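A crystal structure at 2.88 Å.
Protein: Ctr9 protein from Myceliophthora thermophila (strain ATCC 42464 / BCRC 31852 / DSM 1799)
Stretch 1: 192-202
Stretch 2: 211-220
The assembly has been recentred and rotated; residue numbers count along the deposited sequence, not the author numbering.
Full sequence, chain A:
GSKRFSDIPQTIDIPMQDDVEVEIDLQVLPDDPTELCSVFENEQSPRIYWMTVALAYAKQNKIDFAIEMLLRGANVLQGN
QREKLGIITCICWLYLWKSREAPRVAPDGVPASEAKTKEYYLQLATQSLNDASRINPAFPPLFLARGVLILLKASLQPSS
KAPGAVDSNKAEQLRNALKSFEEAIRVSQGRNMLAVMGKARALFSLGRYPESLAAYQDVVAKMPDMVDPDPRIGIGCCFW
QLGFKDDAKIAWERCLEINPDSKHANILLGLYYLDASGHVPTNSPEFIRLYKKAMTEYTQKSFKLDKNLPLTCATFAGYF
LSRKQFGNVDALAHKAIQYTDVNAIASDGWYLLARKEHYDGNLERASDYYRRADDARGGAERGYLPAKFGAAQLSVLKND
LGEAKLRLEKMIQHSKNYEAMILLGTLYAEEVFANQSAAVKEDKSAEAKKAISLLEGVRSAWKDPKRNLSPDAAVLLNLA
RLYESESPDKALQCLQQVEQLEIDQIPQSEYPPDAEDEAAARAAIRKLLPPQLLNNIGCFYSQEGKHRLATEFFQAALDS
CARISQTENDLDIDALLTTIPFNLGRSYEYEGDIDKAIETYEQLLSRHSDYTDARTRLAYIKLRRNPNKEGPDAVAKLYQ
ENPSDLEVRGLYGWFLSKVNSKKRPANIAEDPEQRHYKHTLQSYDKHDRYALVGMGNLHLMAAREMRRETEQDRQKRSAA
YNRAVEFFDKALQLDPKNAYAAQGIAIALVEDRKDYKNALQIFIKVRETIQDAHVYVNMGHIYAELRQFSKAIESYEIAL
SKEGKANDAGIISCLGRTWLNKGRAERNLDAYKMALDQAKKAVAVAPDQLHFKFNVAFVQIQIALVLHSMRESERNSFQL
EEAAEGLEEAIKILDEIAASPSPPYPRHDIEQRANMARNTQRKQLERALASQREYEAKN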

ATOM      1  N   ASN A 192     -49.533 -31.354  -9.754  1.00 74.17           N
ATOM      2  CA  ASN A 192     -49.563 -29.970 -10.193  1.00 74.97           C
ATOM      3  C   ASN A 192     -48.154 -29.430 -10.418  1.00 75.55           C
ATOM      4  O   ASN A 192     -47.417 -29.146  -9.449  1.00 69.28           O
ATOM      5  CB  ASN A 192     -50.288 -29.101  -9.176  1.00 75.60           C
ATOM      6  CG  ASN A 192     -50.562 -27.704  -9.703  1.00 78.30           C
ATOM      7  OD1 ASN A 192     -49.980 -27.271 -10.702  1.00 89.92           O
ATOM      8  ND2 ASN A 192     -51.447 -26.994  -9.036  1.00 80.06           N
ATOM      9  N   MET A 193     -47.809 -29.245 -11.692  1.00 75.61           N
ATOM     10  CA  MET A 193     -46.443 -28.862 -12.084  1.00 75.64           C
ATOM     11  C   MET A 193     -46.111 -27.372 -11.857  1.00 71.21           C
ATOM     12  O   MET A 193     -44.947 -26.999 -11.662  1.00 67.36           O
ATOM     13  CB  MET A 193     -46.170 -29.281 -13.531  1.00 72.78           C
ATOM     14  CG  MET A 193     -46.129 -30.790 -13.748  1.00 70.27           C
ATOM     15  SD  MET A 193     -44.881 -31.624 -12.725  1.00 76.07           S
ATOM     16  CE  MET A 193     -45.844 -32.604 -11.576  1.00 77.39           C
ATOM     17  N   LEU A 194     -47.122 -26.518 -11.856  1.00 64.18           N
ATOM     18  CA  LEU A 194     -46.876 -25.120 -11.513  1.00 65.21           C
ATOM     19  C   LEU A 194     -46.590 -24.966 -10.034  1.00 66.88           C
ATOM     20  O   LEU A 194     -45.850 -24.058  -9.634  1.00 65.59           O
ATOM     21  CB  LEU A 194     -48.039 -24.219 -11.926  1.00 67.02           C
ATOM     22  CG  LEU A 194     -48.356 -24.159 -13.427  1.00 64.95           C
ATOM     23  CD1 LEU A 194     -49.257 -22.973 -13.708  1.00 63.04           C
ATOM     24  CD2 LEU A 194     -47.094 -24.058 -14.266  1.00 69.22           C
ATOM     25  N   ALA A 195     -47.178 -25.845  -9.223  1.00 70.78           N
ATOM     26  CA  ALA A 195     -46.970 -25.809  -7.768  1.00 74.23           C
ATOM     27  C   ALA A 195     -45.562 -26.243  -7.398  1.00 70.82           C
ATOM     28  O   ALA A 195     -44.941 -25.702  -6.479  1.00 69.95           O
ATOM     29  CB  ALA A 195     -47.970 -26.707  -7.070  1.00 76.96           C
ATOM     30  N   VAL A 196     -45.073 -27.244  -8.113  1.00 69.62           N
ATOM     31  CA  VAL A 196     -43.754 -27.782  -7.833  1.00 69.44           C
ATOM     32  C   VAL A 196     -42.708 -26.808  -8.373  1.00 64.29           C
ATOM     33  O   VAL A 196     -41.650 -26.604  -7.750  1.00 61.62           O
ATOM     34  CB  VAL A 196     -43.609 -29.239  -8.346  1.00 70.82           C
ATOM     35  CG1 VAL A 196     -43.657 -29.294  -9.836  1.00 67.46           C
ATOM     36  CG2 VAL A 196     -42.312 -29.870  -7.856  1.00 85.52           C
ATOM     37  N   MET A 197     -43.037 -26.152  -9.490  1.00 62.92           N
ATOM     38  CA  MET A 197     -42.172 -25.074 -10.030  1.00 61.28           C
ATOM     39  C   MET A 197     -42.046 -23.885  -9.071  1.00 58.32           C
ATOM     40  O   MET A 197     -40.987 -23.261  -8.972  1.00 53.94           O
ATOM     41  CB  MET A 197     -42.663 -24.598 -11.387  1.00 55.45           C
ATOM     42  CG  MET A 197     -42.236 -25.526 -12.503  1.00 58.40           C
ATOM     43  SD  MET A 197     -42.822 -25.048 -14.139  1.00 61.27           S
ATOM     44  CE  MET A 197     -42.063 -23.437 -14.240  1.00 66.49           C
ATOM     45  N   GLY A 198     -43.141 -23.602  -8.374  1.00 59.85           N
ATOM     46  CA  GLY A 198     -43.187 -22.571  -7.343  1.00 62.80           C
ATOM     47  C   GLY A 198     -42.342 -22.945  -6.141  1.00 69.65           C
ATOM     48  O   GLY A 198     -41.601 -22.101  -5.600  1.00 71.85           O
ATOM     49  N   LYS A 199     -42.466 -24.211  -5.724  1.00 71.73           N
ATOM     50  CA  LYS A 199     -41.621 -24.793  -4.662  1.00 67.38           C
ATOM     51  C   LYS A 199     -40.154 -24.739  -5.047  1.00 64.89           C
ATOM     52  O   LYS A 199     -39.336 -24.304  -4.261  1.00 65.14           O
ATOM     53  CB  LYS A 199     -42.005 -26.240  -4.383  1.00 71.43           C
ATOM     54  CG  LYS A 199     -40.915 -27.084  -3.738  1.00 73.26           C
ATOM     55  CD  LYS A 199     -41.376 -28.531  -3.578  1.00 82.77           C
ATOM     56  CE  LYS A 199     -40.348 -29.423  -2.886  1.00 84.87           C
ATOM     57  NZ  LYS A 199     -40.549 -30.872  -3.190  1.00 84.14           N
ATOM     58  N   ALA A 200     -39.823 -25.172  -6.262  1.00 63.46           N
ATOM     59  CA  ALA A 200     -38.438 -25.060  -6.767  1.00 59.88           C
ATOM     60  C   ALA A 200     -37.916 -23.616  -6.657  1.00 61.68           C
ATOM     61  O   ALA A 200     -36.802 -23.368  -6.196  1.00 61.25           O
ATOM     62  CB  ALA A 200     -38.359 -25.540  -8.212  1.00 56.84           C
ATOM     63  N   ARG A 201     -38.739 -22.660  -7.071  1.00 59.49           N
ATOM     64  CA  ARG A 201     -38.332 -21.290  -7.008  1.00 62.29           C
ATOM     65  C   ARG A 201     -37.996 -20.913  -5.580  1.00 64.28           C
ATOM     66  O   ARG A 201     -36.970 -20.290  -5.328  1.00 64.06           O
ATOM     67  CB  ARG A 201     -39.415 -20.383  -7.561  1.00 64.39           C
ATOM     68  CG  ARG A 201     -39.118 -18.906  -7.364  1.00 68.42           C
ATOM     69  CD  ARG A 201     -37.922 -18.481  -8.156  1.00 69.09           C
ATOM     70  NE  ARG A 201     -37.536 -17.083  -7.967  1.00 73.46           N
ATOM     71  CZ  ARG A 201     -36.606 -16.652  -7.128  1.00 70.22           C
ATOM     72  NH1 ARG A 201     -35.980 -17.493  -6.329  1.00 74.51           N
ATOM     73  NH2 ARG A 201     -36.306 -15.370  -7.091  1.00 75.70           N
ATOM     74  N   ALA A 202     -38.866 -21.289  -4.649  1.00 67.28           N
ATOM     75  CA  ALA A 202     -38.673 -20.933  -3.242  1.00 71.00           C
ATOM     76  C   ALA A 202     -37.352 -21.537  -2.714  1.00 66.22           C
ATOM     77  O   ALA A 202     -36.533 -20.874  -2.062  1.00 64.45           O
ATOM     78  CB  ALA A 202     -39.876 -21.394  -2.416  1.00 71.91           C
ATOM     79  N   GLU A 211     -32.016 -29.307  -4.171  1.00 71.84           N
ATOM     80  CA  GLU A 211     -33.414 -29.710  -4.041  1.00 72.71           C
ATOM     81  C   GLU A 211     -34.261 -28.993  -5.075  1.00 69.16           C
ATOM     82  O   GLU A 211     -35.207 -29.563  -5.618  1.00 76.44           O
ATOM     83  CB  GLU A 211     -33.931 -29.393  -2.649  1.00 74.98           C
ATOM     84  CG  GLU A 211     -33.053 -29.935  -1.528  1.00 78.17           C
ATOM     85  CD  GLU A 211     -33.575 -29.542  -0.165  1.00 86.24           C
ATOM     86  OE1 GLU A 211     -34.751 -29.858   0.140  1.00 88.94           O
ATOM     87  OE2 GLU A 211     -32.821 -28.903   0.598  1.00 89.07           O
ATOM     88  N   SER A 212     -33.911 -27.735  -5.332  1.00 66.28           N
ATOM     89  CA  SER A 212     -34.504 -26.928  -6.412  1.00 62.77           C
ATOM     90  C   SER A 212     -34.260 -27.503  -7.810  1.00 57.82           C
ATOM     91  O   SER A 212     -35.172 -27.596  -8.634  1.00 56.26           O
ATOM     92  CB  SER A 212     -33.938 -25.516  -6.351  1.00 60.76           C
ATOM     93  OG  SER A 212     -34.718 -24.647  -7.140  1.00 72.32           O
ATOM     94  N   LEU A 213     -33.012 -27.869  -8.077  1.00 54.17           N
ATOM     95  CA  LEU A 213     -32.663 -28.600  -9.287  1.00 54.12           C
ATOM     96  C   LEU A 213     -33.460 -29.874  -9.414  1.00 56.90           C
ATOM     97  O   LEU A 213     -33.983 -30.201 -10.476  1.00 64.22           O
ATOM     98  CB  LEU A 213     -31.196 -28.994  -9.258  1.00 55.99           C
ATOM     99  CG  LEU A 213     -30.648 -29.741 -10.481  1.00 53.79           C
ATOM    100  CD1 LEU A 213     -30.778 -28.898 -11.732  1.00 52.20           C
ATOM    101  CD2 LEU A 213     -29.183 -30.072 -10.275  1.00 56.04           C
ATOM    102  N   ALA A 214     -33.520 -30.611  -8.319  1.00 59.30           N
ATOM    103  CA  ALA A 214     -34.216 -31.888  -8.287  1.00 57.47           C
ATOM    104  C   ALA A 214     -35.655 -31.688  -8.676  1.00 59.04           C
ATOM    105  O   ALA A 214     -36.232 -32.529  -9.369  1.00 63.36           O
ATOM    106  CB  ALA A 214     -34.123 -32.494  -6.897  1.00 57.67           C
ATOM    107  N   ALA A 215     -36.206 -30.556  -8.226  1.00 56.58           N
ATOM    108  CA  ALA A 215     -37.591 -30.189  -8.485  1.00 53.70           C
ATOM    109  C   ALA A 215     -37.874 -29.804  -9.956  1.00 56.46           C
ATOM    110  O   ALA A 215     -38.802 -30.355 -10.583  1.00 62.47           O
ATOM    111  CB  ALA A 215     -38.019 -29.098  -7.536  1.00 48.91           C
ATOM    112  N   TYR A 216     -37.085 -28.895 -10.519  1.00 52.69           N
ATOM    113  CA  TYR A 216     -37.244 -28.554 -11.929  1.00 50.78           C
ATOM    114  C   TYR A 216     -37.067 -29.775 -12.798  1.00 56.02           C
ATOM    115  O   TYR A 216     -37.833 -29.976 -13.721  1.00 54.46           O
ATOM    116  CB  TYR A 216     -36.254 -27.483 -12.357  1.00 53.86           C
ATOM    117  CG  TYR A 216     -36.582 -26.118 -11.817  1.00 56.71           C
ATOM    118  CD1 TYR A 216     -37.695 -25.437 -12.248  1.00 55.76           C
ATOM    119  CD2 TYR A 216     -35.782 -25.510 -10.877  1.00 60.93           C
ATOM    120  CE1 TYR A 216     -38.008 -24.190 -11.750  1.00 59.56           C
ATOM    121  CE2 TYR A 216     -36.076 -24.251 -10.379  1.00 59.51           C
ATOM    122  CZ  TYR A 216     -37.193 -23.590 -10.814  1.00 60.50           C
ATOM    123  OH  TYR A 216     -37.518 -22.335 -10.314  1.00 58.89           O
ATOM    124  N   GLN A 217     -36.051 -30.592 -12.498  1.00 63.44           N
ATOM    125  CA  GLN A 217     -35.823 -31.857 -13.209  1.00 62.48           C
ATOM    126  C   GLN A 217     -37.033 -32.790 -13.094  1.00 56.17           C
ATOM    127  O   GLN A 217     -37.413 -33.449 -14.047  1.00 52.14           O
ATOM    128  CB  GLN A 217     -34.557 -32.550 -12.692  1.00 62.70           C
ATOM    129  CG  GLN A 217     -33.247 -31.894 -13.126  1.00 62.81           C
ATOM    130  CD  GLN A 217     -32.033 -32.534 -12.468  1.00 61.28           C
ATOM    131  OE1 GLN A 217     -32.111 -33.021 -11.335  1.00 58.79           O
ATOM    132  NE2 GLN A 217     -30.905 -32.525 -13.165  1.00 59.90           N
ATOM    133  N   ASP A 218     -37.657 -32.818 -11.930  1.00 57.81           N
ATOM    134  CA  ASP A 218     -38.842 -33.646 -11.738  1.00 62.09           C
ATOM    135  C   ASP A 218     -39.974 -33.203 -12.670  1.00 63.31           C
ATOM    136  O   ASP A 218     -40.689 -34.018 -13.261  1.00 64.13           O
ATOM    137  CB  ASP A 218     -39.297 -33.581 -10.282  1.00 67.06           C
ATOM    138  CG  ASP A 218     -40.302 -34.662  -9.938  1.00 68.02           C
ATOM    139  OD1 ASP A 218     -39.943 -35.843 -10.057  1.00 75.76           O
ATOM    140  OD2 ASP A 218     -41.441 -34.346  -9.537  1.00 69.44           O
ATOM    141  N   VAL A 219     -40.126 -31.897 -12.815  1.00 59.44           N
ATOM    142  CA  VAL A 219     -41.119 -31.358 -13.738  1.00 55.53           C
ATOM    143  C   VAL A 219     -40.871 -31.784 -15.166  1.00 54.41           C
ATOM    144  O   VAL A 219     -41.751 -32.250 -15.828  1.00 52.51           O
ATOM    145  CB  VAL A 219     -41.106 -29.838 -13.719  1.00 59.18           C
ATOM    146  CG1 VAL A 219     -42.250 -29.295 -14.556  1.00 59.38           C
ATOM    147  CG2 VAL A 219     -41.221 -29.358 -12.281  1.00 64.89           C
ATOM    148  N   VAL A 220     -39.649 -31.598 -15.632  1.00 62.08           N
ATOM    149  CA  VAL A 220     -39.265 -31.946 -16.989  1.00 57.43           C
ATOM    150  C   VAL A 220     -39.526 -33.423 -17.192  1.00 57.13           C
ATOM    151  O   VAL A 220     -40.027 -33.820 -18.238  1.00 60.77           O
ATOM    152  CB  VAL A 220     -37.767 -31.641 -17.240  1.00 60.34           C
ATOM    153  CG1 VAL A 220     -37.309 -32.136 -18.604  1.00 62.77           C
ATOM    154  CG2 VAL A 220     -37.502 -30.152 -17.163  1.00 61.16           C
TER

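Antiparallel helix pairs pack closely where small residues meet, and this hairpin from Ctr9 is a compact example: the axes run at 159° and approach to 8.3 Å. The first helix opens at Asn192, whose OD1 caps it by accepting weak hydrogen bonds from the backbone N atoms of Leu194 and Ala195. One residue on, Met193 points toward the partner helix and lays its SD 3.9 Å from Val219 CA. Val196 follows, with its CG1 3.5 Å from Val219 CG2, and Met197 CG reaches the same Val219 CG2 at 4.0 Å, so that a single valine methyl is touched by two successive residues. Gly198, which has no side chain, takes no part in the contact.

The helices come closest in register at Ala200, whose CA lies 4.4 Å from Ser212 CA. Its methyl serves two neighbours: Ala200 CB sits 3.6 Å from Ala215 CB and also lies over one face of the Tyr216 ring, 3.5 Å from the centroid of that ring, in a CH-pi contact. At this tight point the Ser212 hydroxyl donates from OG to Ala200 O at 2.6 Å, the one hydrogen bond between the stretches. Arg201 N lies 3.5 Å from Tyr216 OH, but the angle is poor; this amide instead bonds to Met197 O within its own helix.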